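Side-chain contacts in trans-isoprenyl diphosphate synthase (Caulobacter crescentus, PDB 3OYR), which probably makes octaprenyl diphosphate, the precursor of the side chain of isoprenoid quinones, by adding five isopentenyl diphosphate units to farnesyl diphosphate: residues E32-G37 and A76-G81; T43-S48 and F141-E146; A119-L122 and Q128-L131. All coordinates share one frame; numbering follows the deposited sequence.

Contact 1 of 3, residues E32-G37 and A76-G81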
loop_
_atom_site.group_PDB
_atom_site.type_symbol
_atom_site.label_atom_id
_atom_site.label_comp_id
_atom_site.label_asym_id
_atom_site.label_seq_id
_atom_site.Cartn_x
_atom_site.Cartn_y
_atom_site.Cartn_z
ATOM N N GLU B 32 12.884 9.126 -23.946
ATOM C CA GLU B 32 12.842 7.825 -24.606
ATOM C C GLU B 32 13.894 6.845 -24.104
ATOM O O GLU B 32 13.544 5.748 -23.678
ATOM C CB GLU B 32 12.956 8.012 -26.129
ATOM C CG GLU B 32 12.757 6.738 -26.947
ATOM C CD GLU B 32 12.659 7.010 -28.454
ATOM O OE1 GLU B 32 13.193 8.042 -28.929
ATOM O OE2 GLU B 32 12.037 6.185 -29.163
ATOM N N ALA B 33 15.166 7.251 -24.121
ATOM C CA ALA B 33 16.251 6.363 -23.736
ATOM C C ALA B 33 16.212 6.005 -22.237
ATOM O O ALA B 33 16.644 4.924 -21.840
ATOM C CB ALA B 33 17.624 6.964 -24.130
ATOM N N ASP B 34 15.711 6.910 -21.406
ATOM C CA ASP B 34 15.569 6.610 -19.990
ATOM C C ASP B 34 14.332 5.775 -19.698
ATOM O O ASP B 34 14.355 4.914 -18.822
ATOM C CB ASP B 34 15.548 7.900 -19.179
ATOM C CG ASP B 34 16.917 8.550 -19.117
ATOM O OD1 ASP B 34 17.902 7.862 -18.769
ATOM O OD2 ASP B 34 17.010 9.753 -19.419
ATOM N N MET B 35 13.252 6.036 -20.426
ATOM C CA MET B 35 12.020 5.292 -20.221
ATOM C C MET B 35 12.069 3.837 -20.655
ATOM O O MET B 35 11.280 3.015 -20.182
ATOM C CB MET B 35 10.848 5.990 -20.888
ATOM C CG MET B 35 10.348 7.240 -20.106
ATOM S SD MET B 35 9.887 7.035 -18.367
ATOM C CE MET B 35 8.345 6.137 -18.531
ATOM N N ALA B 36 12.956 3.514 -21.585
ATOM C CA ALA B 36 13.158 2.122 -21.941
ATOM C C ALA B 36 13.740 1.395 -20.733
ATOM O O ALA B 36 13.309 0.302 -20.435
ATOM C CB ALA B 36 14.043 1.969 -23.202
ATOM N N GLY B 37 14.678 2.021 -20.022
ATOM C CA GLY B 37 15.167 1.476 -18.759
ATOM C C GLY B 37 14.102 1.336 -17.671
ATOM O O GLY B 37 14.070 0.336 -16.940
ATOM N N ALA B 76 13.248 15.629 -14.205
ATOM C CA ALA B 76 13.836 16.333 -13.072
ATOM C C ALA B 76 15.279 15.936 -12.873
ATOM O O ALA B 76 16.113 16.784 -12.565
ATOM C CB ALA B 76 13.054 16.065 -11.800
ATOM N N ALA B 77 15.570 14.647 -13.049
ATOM C CA ALA B 77 16.942 14.155 -12.890
ATOM C C ALA B 77 17.904 14.726 -13.944
ATOM O O ALA B 77 19.030 15.153 -13.623
ATOM C CB ALA B 77 16.965 12.621 -12.888
ATOM N N ARG B 78 17.459 14.733 -15.197
ATOM C CA ARG B 78 18.252 15.295 -16.297
ATOM C C ARG B 78 18.381 16.822 -16.237
ATOM O O ARG B 78 19.450 17.361 -16.539
ATOM C CB ARG B 78 17.669 14.873 -17.648
ATOM C CG ARG B 78 17.734 13.355 -17.934
ATOM C CD ARG B 78 19.168 12.860 -17.954
ATOM N NE ARG B 78 19.297 11.414 -18.169
ATOM C CZ ARG B 78 20.423 10.729 -17.960
ATOM N NH1 ARG B 78 21.508 11.352 -17.530
ATOM N NH2 ARG B 78 20.467 9.419 -18.173
ATOM N N LEU B 79 17.307 17.511 -15.842
ATOM C CA LEU B 79 17.354 18.972 -15.650
ATOM C C LEU B 79 18.325 19.320 -14.530
ATOM O O LEU B 79 19.140 20.235 -14.677
ATOM C CB LEU B 79 15.959 19.572 -15.386
ATOM C CG LEU B 79 15.765 21.104 -15.426
ATOM C CD1 LEU B 79 16.340 21.747 -16.695
ATOM C CD2 LEU B 79 14.292 21.493 -15.265
ATOM N N ALA B 80 18.280 18.553 -13.436
ATOM C CA ALA B 80 19.240 18.734 -12.349
ATOM C C ALA B 80 20.661 18.244 -12.680
ATOM O O ALA B 80 21.586 18.466 -11.907
ATOM C CB ALA B 80 18.728 18.112 -11.051
ATOM N N GLY B 81 20.836 17.599 -13.832
ATOM C CA GLY B 81 22.157 17.185 -14.303
ATOM C C GLY B 81 22.692 15.946 -13.606
ATOM O O GLY B 81 23.777 15.980 -13.035
#
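Between segments 32-37 and 76-81, on helices 25-45 and 68-79, the closest CA atoms are those of Asp34 and Arg78, 9.8 Å apart, a gap that one long and one short side chain close from opposite directions. What joins them is a salt bridge with two bonds. Arg78 presents the side of its guanidinium rather than its end: NE donates to Asp34 OD2 at 3.1 Å, and NH2 donates to Asp34 OD1, also at 3.1 Å. Both bonds are nearly straight, the NE one at 171°. The carboxylate lies at the edge of the guanidinium and the two planes differ by 25°, so each flat group limits the rotation of the other. The match is better at one oxygen than at the other, since OD1 accepts through its syn lone pair whereas NE reaches OD2 on the syn side but somewhat out of the carboxylate plane. A bend at chi2 (-61°) in Arg78 turns the chain so that NE, and not the far end of the guanidinium, faces the aspartate.

Asp34 OD1 is shared, because Gln88 NE2 of helix 87-109 also donates to it, and Phe87 packs against both partners of the salt bridge. Asp34 is buried, so a methionine in place of Arg78 would probably leave its carboxylate without this compensating charge and freer to turn. Just beyond Arg78, helix 68-79 gives way to a Schellman motif, with Gly81 at positive phi. The example illustrates how the all-helical isoprenoid synthase fold can join neighbouring helices away from its catalytic centre: by a side-on, bidentate arginine-aspartate pair spanning helices 25-45 and 68-79.

Contact 2 of 3, residues T43-S48 and F141-E146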
loop_
_atom_site.group_PDB
_atom_site.type_symbol
_atom_site.label_atom_id
_atom_site.label_comp_id
_atom_site.label_asym_id
_atom_site.label_seq_id
_atom_site.Cartn_x
_atom_site.Cartn_y
_atom_site.Cartn_z
ATOM N N THR B 43 8.360 -4.095 -16.035
ATOM C CA THR B 43 8.058 -5.456 -16.443
ATOM C C THR B 43 8.752 -6.487 -15.554
ATOM O O THR B 43 8.176 -7.512 -15.210
ATOM C CB THR B 43 8.435 -5.656 -17.918
ATOM O OG1 THR B 43 7.905 -4.561 -18.667
ATOM C CG2 THR B 43 7.895 -6.980 -18.465
ATOM N N ASP B 44 9.986 -6.195 -15.170
ATOM C CA ASP B 44 10.758 -7.079 -14.310
ATOM C C ASP B 44 10.185 -7.245 -12.899
ATOM O O ASP B 44 10.160 -8.361 -12.357
ATOM C CB ASP B 44 12.218 -6.574 -14.208
ATOM C CG ASP B 44 13.117 -7.513 -13.394
ATOM O OD1 ASP B 44 13.749 -7.048 -12.424
ATOM O OD2 ASP B 44 13.224 -8.699 -13.745
ATOM N N ARG B 45 9.763 -6.140 -12.285
ATOM C CA ARG B 45 9.373 -6.180 -10.872
ATOM C C ARG B 45 7.914 -6.539 -10.701
ATOM O O ARG B 45 7.463 -6.815 -9.588
ATOM C CB ARG B 45 9.694 -4.862 -10.147
ATOM C CG ARG B 45 11.164 -4.470 -10.169
ATOM C CD ARG B 45 12.088 -5.605 -9.721
ATOM N NE ARG B 45 13.482 -5.296 -10.062
ATOM C CZ ARG B 45 14.349 -4.737 -9.227
ATOM N NH1 ARG B 45 13.975 -4.438 -7.988
ATOM N NH2 ARG B 45 15.593 -4.480 -9.629
ATOM N N MET B 46 7.172 -6.552 -11.800
ATOM C CA MET B 46 5.797 -7.025 -11.706
ATOM C C MET B 46 5.719 -8.555 -11.708
ATOM O O MET B 46 4.637 -9.117 -11.563
ATOM C CB MET B 46 4.888 -6.377 -12.755
ATOM C CG MET B 46 5.150 -6.736 -14.201
ATOM S SD MET B 46 3.765 -6.191 -15.226
ATOM C CE MET B 46 4.360 -4.762 -16.052
ATOM N N GLN B 47 6.865 -9.221 -11.856
ATOM C CA GLN B 47 6.929 -10.689 -11.874
ATOM C C GLN B 47 6.858 -11.308 -10.468
ATOM O O GLN B 47 7.419 -10.782 -9.505
ATOM C CB GLN B 47 8.192 -11.174 -12.600
ATOM C CG GLN B 47 8.378 -10.631 -14.035
ATOM C CD GLN B 47 7.179 -10.882 -14.961
ATOM O OE1 GLN B 47 6.646 -11.988 -15.018
ATOM N NE2 GLN B 47 6.763 -9.845 -15.698
ATOM N N SER B 48 6.147 -12.426 -10.369
ATOM C CA SER B 48 6.045 -13.200 -9.126
ATOM C C SER B 48 5.689 -14.640 -9.470
ATOM O O SER B 48 5.019 -14.882 -10.486
ATOM C CB SER B 48 4.948 -12.633 -8.230
ATOM O OG SER B 48 4.899 -13.333 -7.010
ATOM N N PHE B 141 9.129 0.177 -2.932
ATOM C CA PHE B 141 10.139 0.434 -1.870
ATOM C C PHE B 141 11.394 -0.391 -1.936
ATOM O O PHE B 141 12.503 0.114 -1.650
ATOM C CB PHE B 141 9.506 0.375 -0.481
ATOM C CG PHE B 141 8.762 1.621 -0.145
ATOM C CD1 PHE B 141 7.492 1.840 -0.661
ATOM C CD2 PHE B 141 9.349 2.602 0.642
ATOM C CE1 PHE B 141 6.805 3.009 -0.386
ATOM C CE2 PHE B 141 8.659 3.783 0.939
ATOM C CZ PHE B 141 7.382 3.981 0.418
ATOM N N GLU B 142 11.240 -1.639 -2.356
ATOM C CA GLU B 142 12.379 -2.465 -2.710
ATOM C C GLU B 142 13.264 -1.783 -3.758
ATOM O O GLU B 142 14.488 -1.742 -3.600
ATOM C CB GLU B 142 11.910 -3.838 -3.198
ATOM C CG GLU B 142 11.519 -4.771 -2.068
ATOM C CD GLU B 142 11.487 -6.229 -2.515
ATOM O OE1 GLU B 142 12.323 -7.035 -2.035
ATOM O OE2 GLU B 142 10.639 -6.566 -3.358
ATOM N N LEU B 143 12.649 -1.219 -4.799
ATOM C CA LEU B 143 13.381 -0.490 -5.843
ATOM C C LEU B 143 14.140 0.709 -5.296
ATOM O O LEU B 143 15.321 0.945 -5.599
ATOM C CB LEU B 143 12.405 -0.006 -6.930
ATOM C CG LEU B 143 12.149 -1.023 -8.021
ATOM C CD1 LEU B 143 10.886 -0.648 -8.779
ATOM C CD2 LEU B 143 13.399 -1.100 -8.939
ATOM N N MET B 144 13.451 1.473 -4.471
ATOM C CA MET B 144 14.051 2.644 -3.858
ATOM C C MET B 144 15.210 2.309 -2.973
ATOM O O MET B 144 16.217 2.994 -3.019
ATOM C CB MET B 144 13.006 3.420 -3.110
ATOM C CG MET B 144 12.078 4.048 -4.099
ATOM S SD MET B 144 11.077 5.319 -3.406
ATOM C CE MET B 144 10.011 4.357 -2.338
ATOM N N VAL B 145 15.077 1.229 -2.206
ATOM C CA VAL B 145 16.176 0.711 -1.396
ATOM C C VAL B 145 17.441 0.464 -2.232
ATOM O O VAL B 145 18.559 0.830 -1.818
ATOM C CB VAL B 145 15.745 -0.575 -0.627
ATOM C CG1 VAL B 145 16.943 -1.289 -0.089
ATOM C CG2 VAL B 145 14.768 -0.230 0.533
ATOM N N GLU B 146 17.264 -0.131 -3.416
ATOM C CA GLU B 146 18.389 -0.399 -4.326
ATOM C C GLU B 146 19.185 0.840 -4.731
ATOM O O GLU B 146 20.395 0.750 -4.950
ATOM C CB GLU B 146 17.918 -1.112 -5.588
ATOM C CG GLU B 146 17.573 -2.582 -5.412
ATOM C CD GLU B 146 16.823 -3.163 -6.609
ATOM O OE1 GLU B 146 15.897 -3.960 -6.378
ATOM O OE2 GLU B 146 17.157 -2.829 -7.770
#
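Glu146 OE2 accepts from two cationic groups, Arg45 NH2 at 2.9 Å and Lys89 NZ of helix 87-109. Its sister oxygen OE1 takes the shortest polar bond of the contact, from Arg45 NH1 at 2.6 Å with an N-H...O angle of 156°. Arg45 thus grips the carboxylate end-on, one terminal nitrogen to each oxygen. NH2 meets the syn lone pair of OE2, while NH1 reaches OE1 on the syn side but out of the carboxylate plane. The two flat groups are nearly coplanar, 30° apart, with the carboxylate at the guanidinium edge.

The NE-H of the same guanidinium is used within its own segment: NE donates to Asp44 OD1 at 3.0 Å, over a more bent path and on the anti side of that carboxylate. Asp44, Arg45 and Glu146 therefore make a salt-bridge network in which an arginine is held on two edges of its guanidinium, which would be expected to fix its rotation. Within the helical isoprenoid synthase fold, the network ties the last turn of helix 25-45 to helix 126-147, and the latter also faces the second subunit: Glu142 forms a salt bridge with Arg161 of that subunit, and the Phe141 ring meets that of Phe141 of the second subunit.

Van der Waals packing adds to the contact. Leu143 CD2 lies over one face of the Arg45 guanidinium, offset toward its rim, 3.5 Å from NH1, while Leu143 CD1 rests 4.1 Å from Arg45 CG. The arginine chain bends at chi2 (-51°), which lays its aliphatic part against the leucine before the charged end reaches Glu146. Phe96 of helix 87-109 packs on both Arg45 and Leu143.

Contact 3 of 3, residues A119-L122 and Q128-L131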
loop_
_atom_site.group_PDB
_atom_site.type_symbol
_atom_site.label_atom_id
_atom_site.label_comp_id
_atom_site.label_asym_id
_atom_site.label_seq_id
_atom_site.Cartn_x
_atom_site.Cartn_y
_atom_site.Cartn_z
ATOM N N ALA B 119 -12.149 -2.578 -14.918
ATOM C CA ALA B 119 -11.337 -2.427 -13.716
ATOM C C ALA B 119 -11.008 -3.808 -13.137
ATOM O O ALA B 119 -11.900 -4.651 -12.990
ATOM C CB ALA B 119 -12.063 -1.584 -12.697
ATOM N N ALA B 120 -9.727 -4.019 -12.819
ATOM C CA ALA B 120 -9.188 -5.312 -12.363
ATOM C C ALA B 120 -10.012 -6.039 -11.304
ATOM O O ALA B 120 -10.134 -7.270 -11.347
ATOM C CB ALA B 120 -7.764 -5.134 -11.871
ATOM N N HIS B 121 -10.593 -5.283 -10.371
ATOM C CA HIS B 121 -11.390 -5.865 -9.289
ATOM C C HIS B 121 -12.707 -6.506 -9.734
ATOM O O HIS B 121 -13.320 -7.247 -8.969
ATOM C CB HIS B 121 -11.649 -4.848 -8.183
ATOM C CG HIS B 121 -12.498 -3.684 -8.603
ATOM N ND1 HIS B 121 -13.869 -3.661 -8.437
ATOM C CD2 HIS B 121 -12.169 -2.491 -9.156
ATOM C CE1 HIS B 121 -14.344 -2.511 -8.879
ATOM N NE2 HIS B 121 -13.334 -1.783 -9.322
ATOM N N LEU B 122 -13.138 -6.221 -10.961
ATOM C CA LEU B 122 -14.318 -6.880 -11.520
ATOM C C LEU B 122 -13.984 -8.246 -12.133
ATOM O O LEU B 122 -14.877 -9.070 -12.343
ATOM C CB LEU B 122 -15.031 -5.968 -12.532
ATOM C CG LEU B 122 -15.779 -4.747 -11.966
ATOM C CD1 LEU B 122 -16.276 -3.823 -13.084
ATOM C CD2 LEU B 122 -16.938 -5.153 -11.062
ATOM N N GLN B 128 -8.209 -9.253 -4.161
ATOM C CA GLN B 128 -7.006 -9.437 -4.967
ATOM C C GLN B 128 -6.450 -8.131 -5.535
ATOM O O GLN B 128 -5.232 -7.947 -5.544
ATOM C CB GLN B 128 -7.184 -10.500 -6.071
ATOM C CG GLN B 128 -7.335 -11.972 -5.581
ATOM C CD GLN B 128 -6.075 -12.585 -4.935
ATOM O OE1 GLN B 128 -5.207 -11.880 -4.425
ATOM N NE2 GLN B 128 -5.994 -13.918 -4.949
ATOM N N SER B 129 -7.332 -7.232 -5.972
ATOM C CA SER B 129 -6.940 -5.870 -6.358
ATOM C C SER B 129 -6.202 -5.126 -5.256
ATOM O O SER B 129 -5.120 -4.556 -5.480
ATOM C CB SER B 129 -8.162 -5.048 -6.767
ATOM O OG SER B 129 -8.273 -5.006 -8.169
ATOM N N VAL B 130 -6.773 -5.159 -4.065
ATOM C CA VAL B 130 -6.127 -4.567 -2.892
ATOM C C VAL B 130 -4.759 -5.182 -2.630
ATOM O O VAL B 130 -3.773 -4.455 -2.522
ATOM C CB VAL B 130 -7.054 -4.634 -1.662
ATOM C CG1 VAL B 130 -6.297 -4.400 -0.345
ATOM C CG2 VAL B 130 -8.148 -3.610 -1.840
ATOM N N LEU B 131 -4.701 -6.511 -2.592
ATOM C CA LEU B 131 -3.453 -7.246 -2.309
ATOM C C LEU B 131 -2.337 -7.070 -3.348
ATOM O O LEU B 131 -1.155 -6.954 -2.979
ATOM C CB LEU B 131 -3.736 -8.729 -2.033
ATOM C CG LEU B 131 -4.642 -9.099 -0.843
ATOM C CD1 LEU B 131 -4.876 -10.609 -0.783
ATOM C CD2 LEU B 131 -4.097 -8.584 0.488
#
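Van der Waals packing carries this contact, and its focus is the hydroxymethyl group of Ser129, which points from helix 126-147 at the backbone bend through Ala120 and His121. Ser129 OG comes within 3.4 Å of His121 CB, and Ser129 CB within 3.8 Å of that same carbon. Beside them, the methyl of Ala120 stands 3.7 Å from Ser129 OG, so the hydroxyl oxygen touches the CB atoms of two consecutive residues.

Polar proximity is present without a hydrogen bond. His121 N lies 3.2 Å from Ser129 OG, but the angle at the N-H is poor.

The bend itself is a type I beta turn, closed by Leu122 N donating to Ala119 O at 2.8 Å. It belongs to the connection between the short strand 117-118 and helix 126-147, and here this connection lies against the first turn of the helix it leads into.

The imidazole, by contrast, is directed elsewhere. With CG between the backbone N and the carbonyl carbon (chi1 65°), the ring leads away from Ser129, and NE2 donates to Ser111 O. It packs on Val107 within the DDxxD stretch, its side chain about 8 Å from that of the calcium ligand Asp109. The His121 side chain also packs on Ala120 of the second subunit.

In the fold
Contacts 1 and 2 share helix 25-45, their centres about 19 Å apart, and their segments alternate along the chain: this one helix is tied first to helix 68-79 and then, near its end, to helix 126-147. Contact 3 uses the early part of that last helix and is nested within the loop that contact 2 closes. The centres of contacts 2 and 3 are about 20 Å apart. Contacts 1 and 3 lie in series, their centres about 32 Å apart, and none of the three touches another. Helix 126-147 thus links a charged network at one end to van der Waals packing nearer the calcium site at the other, and both its contacts reach the second subunit, so this helix also takes part in the dimer interface.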